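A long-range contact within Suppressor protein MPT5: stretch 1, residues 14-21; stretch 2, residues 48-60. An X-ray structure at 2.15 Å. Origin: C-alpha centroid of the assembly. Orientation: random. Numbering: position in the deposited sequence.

Stretch 1 (14-21) DYIKLATD
Stretch 2, residues 48-60: QIKPFFLDLILDP

Residues 15–19 form a short helix whose Tyr 15, Ile 16 and Ala 19 side chains point toward the second stretch, which is helical at Gln 48 and Ile 49, passes through a 3-10 turn at 50–51 and resumes as helix 53–57. The two stretches run in the same sense: CA atoms pair Tyr 15 with Gln 48 (6.6 Å), Ile 16 with Ile 49 (5.7 Å) and Thr 20 with Asp 59 (6.7 Å).

Ile 16 (chi1 t, chi2 p) is the principal bump. Its CD1 enters a hollow lined by Ile 49, Phe 52 and Leu 56, lying 3.7 Å from Phe 52 CG, 3.8 Å from Leu 56 CD2 and 4.5 Å from Ile 49 CG2. Phe 52 (chi1 m, chi2 -90°) turns a face to it, with Ile 16 CG1 4.0 Å from the ring centroid. Leu 56 (m, t) sends CD2 forward to meet Ala 19 CB at 3.8 Å and Thr 20 CG2 at 3.7 Å.

Polar groups close both ends. Gln 48 (m, t) places OE1 at the Tyr 15 ring edge, 3.4 Å from CD2, and accepts a weak bond from Tyr 15 N (3.4 Å). A water links Asp 14 OD1, Ile 16 N and Gln 48 OE1. At the other end, Thr 20 CA lies 3.7 Å from Asp 59 OD2.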

# COMPACT_ATOMS: atom_id res chain seq x y z
N ASP A 14 45.34 7.18 -5.14
CA ASP A 14 44.94 6.00 -4.39
C ASP A 14 43.42 6.03 -4.20
O ASP A 14 42.92 6.54 -3.20
CB ASP A 14 45.65 5.94 -3.04
CG ASP A 14 45.62 4.54 -2.43
OD1 ASP A 14 44.81 3.70 -2.88
OD2 ASP A 14 46.42 4.29 -1.50
N TYR A 15 42.70 5.47 -5.17
CA TYR A 15 41.25 5.62 -5.23
C TYR A 15 40.49 4.98 -4.07
O TYR A 15 39.51 5.56 -3.59
CB TYR A 15 40.73 5.14 -6.59
CG TYR A 15 41.13 6.07 -7.71
CD1 TYR A 15 40.41 7.24 -7.95
CD2 TYR A 15 42.23 5.81 -8.50
CE1 TYR A 15 40.77 8.11 -8.96
CE2 TYR A 15 42.61 6.68 -9.51
CZ TYR A 15 41.87 7.82 -9.73
OH TYR A 15 42.23 8.69 -10.74
N ILE A 16 40.92 3.81 -3.61
CA ILE A 16 40.21 3.15 -2.52
C ILE A 16 40.33 3.95 -1.21
O ILE A 16 39.38 4.00 -0.43
CB ILE A 16 40.64 1.67 -2.33
CG1 ILE A 16 39.67 0.95 -1.39
CG2 ILE A 16 42.07 1.57 -1.81
CD1 ILE A 16 38.23 1.03 -1.84
N LYS A 17 41.48 4.58 -1.00
CA LYS A 17 41.69 5.40 0.19
C LYS A 17 40.86 6.69 0.11
O LYS A 17 40.30 7.12 1.11
CB LYS A 17 43.17 5.74 0.37
CG LYS A 17 44.05 4.52 0.58
CD LYS A 17 43.49 3.59 1.65
CE LYS A 17 44.16 2.23 1.61
NZ LYS A 17 43.60 1.31 2.64
N LEU A 18 40.81 7.28 -1.07
CA LEU A 18 40.00 8.48 -1.29
C LEU A 18 38.51 8.18 -1.16
O LEU A 18 37.74 9.00 -0.66
CB LEU A 18 40.30 9.08 -2.67
CG LEU A 18 41.73 9.55 -2.96
CD1 LEU A 18 41.87 10.00 -4.40
CD2 LEU A 18 42.11 10.67 -2.03
N ALA A 19 38.11 6.99 -1.59
CA ALA A 19 36.71 6.59 -1.62
C ALA A 19 36.03 6.61 -0.25
O ALA A 19 34.88 7.04 -0.12
CB ALA A 19 36.57 5.21 -2.26
N THR A 20 36.75 6.14 0.77
CA THR A 20 36.21 6.06 2.13
C THR A 20 36.55 7.29 2.97
O THR A 20 36.30 7.30 4.18
CB THR A 20 36.72 4.80 2.86
OG1 THR A 20 38.14 4.84 2.96
CG2 THR A 20 36.29 3.55 2.11
N ASP A 21 37.12 8.30 2.33
CA ASP A 21 37.41 9.57 2.99
C ASP A 21 36.40 10.60 2.51
O ASP A 21 36.07 10.62 1.33
CB ASP A 21 38.84 10.01 2.65
CG ASP A 21 39.23 11.29 3.36
OD1 ASP A 21 39.16 12.37 2.73
OD2 ASP A 21 39.62 11.22 4.54
N GLN A 48 40.29 -0.10 -9.67
CA GLN A 48 40.89 -0.16 -8.34
C GLN A 48 39.88 -0.43 -7.22
O GLN A 48 40.22 -1.03 -6.20
CB GLN A 48 41.69 1.11 -8.03
CG GLN A 48 42.98 1.26 -8.86
CD GLN A 48 43.84 2.43 -8.40
OE1 GLN A 48 43.66 2.95 -7.30
NE2 GLN A 48 44.77 2.85 -9.25
N ILE A 49 38.63 -0.01 -7.41
CA ILE A 49 37.64 -0.13 -6.35
C ILE A 49 36.71 -1.34 -6.51
O ILE A 49 35.98 -1.69 -5.58
CB ILE A 49 36.79 1.16 -6.19
CG1 ILE A 49 35.82 1.32 -7.37
CG2 ILE A 49 37.70 2.39 -6.05
CD1 ILE A 49 34.92 2.54 -7.25
N LYS A 50 36.73 -1.97 -7.68
CA LYS A 50 35.85 -3.11 -7.95
C LYS A 50 35.92 -4.30 -6.97
O LYS A 50 34.91 -4.96 -6.74
CB LYS A 50 35.94 -3.57 -9.42
CG LYS A 50 37.31 -4.01 -9.91
CD LYS A 50 37.24 -4.45 -11.36
CE LYS A 50 38.51 -5.18 -11.79
NZ LYS A 50 38.46 -5.59 -13.22
N PRO A 51 37.10 -4.59 -6.38
CA PRO A 51 37.06 -5.65 -5.37
C PRO A 51 36.35 -5.21 -4.09
O PRO A 51 36.06 -6.05 -3.24
CB PRO A 51 38.54 -5.91 -5.05
CG PRO A 51 39.30 -5.36 -6.22
CD PRO A 51 38.49 -4.19 -6.69
N PHE A 52 36.08 -3.91 -3.96
CA PHE A 52 35.54 -3.35 -2.73
C PHE A 52 34.12 -2.79 -2.90
O PHE A 52 33.67 -1.99 -2.07
CB PHE A 52 36.45 -2.23 -2.22
CG PHE A 52 37.88 -2.63 -2.03
CD1 PHE A 52 38.31 -3.15 -0.82
CD2 PHE A 52 38.80 -2.48 -3.06
CE1 PHE A 52 39.64 -3.52 -0.64
CE2 PHE A 52 40.12 -2.85 -2.89
CZ PHE A 52 40.54 -3.37 -1.67
N PHE A 53 33.44 -3.20 -3.96
CA PHE A 53 32.09 -2.71 -4.26
C PHE A 53 31.13 -2.81 -3.08
O PHE A 53 30.44 -1.84 -2.75
CB PHE A 53 31.51 -3.45 -5.47
CG PHE A 53 31.95 -2.89 -6.79
CD1 PHE A 53 32.23 -1.54 -6.92
CD2 PHE A 53 32.07 -3.71 -7.90
CE1 PHE A 53 32.63 -1.00 -8.13
CE2 PHE A 53 32.47 -3.18 -9.12
CZ PHE A 53 32.75 -1.83 -9.24
N LEU A 54 31.10 -3.97 -2.43
CA LEU A 54 30.20 -4.16 -1.29
C LEU A 54 30.60 -3.26 -0.12
O LEU A 54 29.74 -2.66 0.52
CB LEU A 54 30.19 -5.62 -0.83
CG LEU A 54 29.30 -5.90 0.38
CD1 LEU A 54 27.85 -5.55 0.08
CD2 LEU A 54 29.42 -7.35 0.84
N ASP A 55 31.90 -3.17 0.13
CA ASP A 55 32.42 -2.35 1.23
C ASP A 55 32.03 -0.88 1.05
O ASP A 55 31.56 -0.24 1.99
CB ASP A 55 33.95 -2.48 1.30
CG ASP A 55 34.42 -3.93 1.25
OD1 ASP A 55 34.88 -4.46 2.28
OD2 ASP A 55 34.31 -4.54 0.16
N LEU A 56 32.22 -0.37 -0.16
CA LEU A 56 31.92 1.03 -0.47
C LEU A 56 30.43 1.34 -0.39
O LEU A 56 30.02 2.38 0.13
CB LEU A 56 32.47 1.39 -1.85
CG LEU A 56 33.99 1.28 -1.98
CD1 LEU A 56 34.45 1.65 -3.38
CD2 LEU A 56 34.67 2.15 -0.95
N ILE A 57 29.61 0.42 -0.90
CA ILE A 57 28.15 0.55 -0.86
C ILE A 57 27.65 0.74 0.58
O ILE A 57 26.68 1.45 0.81
CB ILE A 57 27.49 -0.69 -1.52
CG1 ILE A 57 27.47 -0.52 -3.04
CG2 ILE A 57 26.07 -0.91 -1.00
CD1 ILE A 57 27.14 -1.79 -3.80
N LEU A 58 28.35 0.13 1.53
CA LEU A 58 27.98 0.20 2.93
C LEU A 58 28.68 1.33 3.69
O LEU A 58 28.44 1.53 4.88
CB LEU A 58 28.27 -1.14 3.61
CG LEU A 58 27.62 -2.36 2.96
CD1 LEU A 58 28.08 -3.64 3.64
CD2 LEU A 58 26.11 -2.25 3.03
N ASP A 59 29.54 2.07 3.00
CA ASP A 59 30.39 3.06 3.65
C ASP A 59 29.71 4.43 3.76
O ASP A 59 29.02 4.85 2.83
CB ASP A 59 31.71 3.19 2.90
CG ASP A 59 32.75 4.00 3.66
OD1 ASP A 59 33.45 3.41 4.51
OD2 ASP A 59 32.85 5.22 3.41
N PRO A 60 29.90 5.11 4.91
CA PRO A 60 29.31 6.43 5.17
C PRO A 60 29.63 7.45 4.08
O PRO A 60 28.82 8.34 3.84
CB PRO A 60 29.97 6.85 6.48
CG PRO A 60 30.27 5.56 7.18
CD PRO A 60 30.63 4.59 6.08
O HOH W 1 43.48 2.41 -4.60
O HOH W 2 34.76 5.73 5.91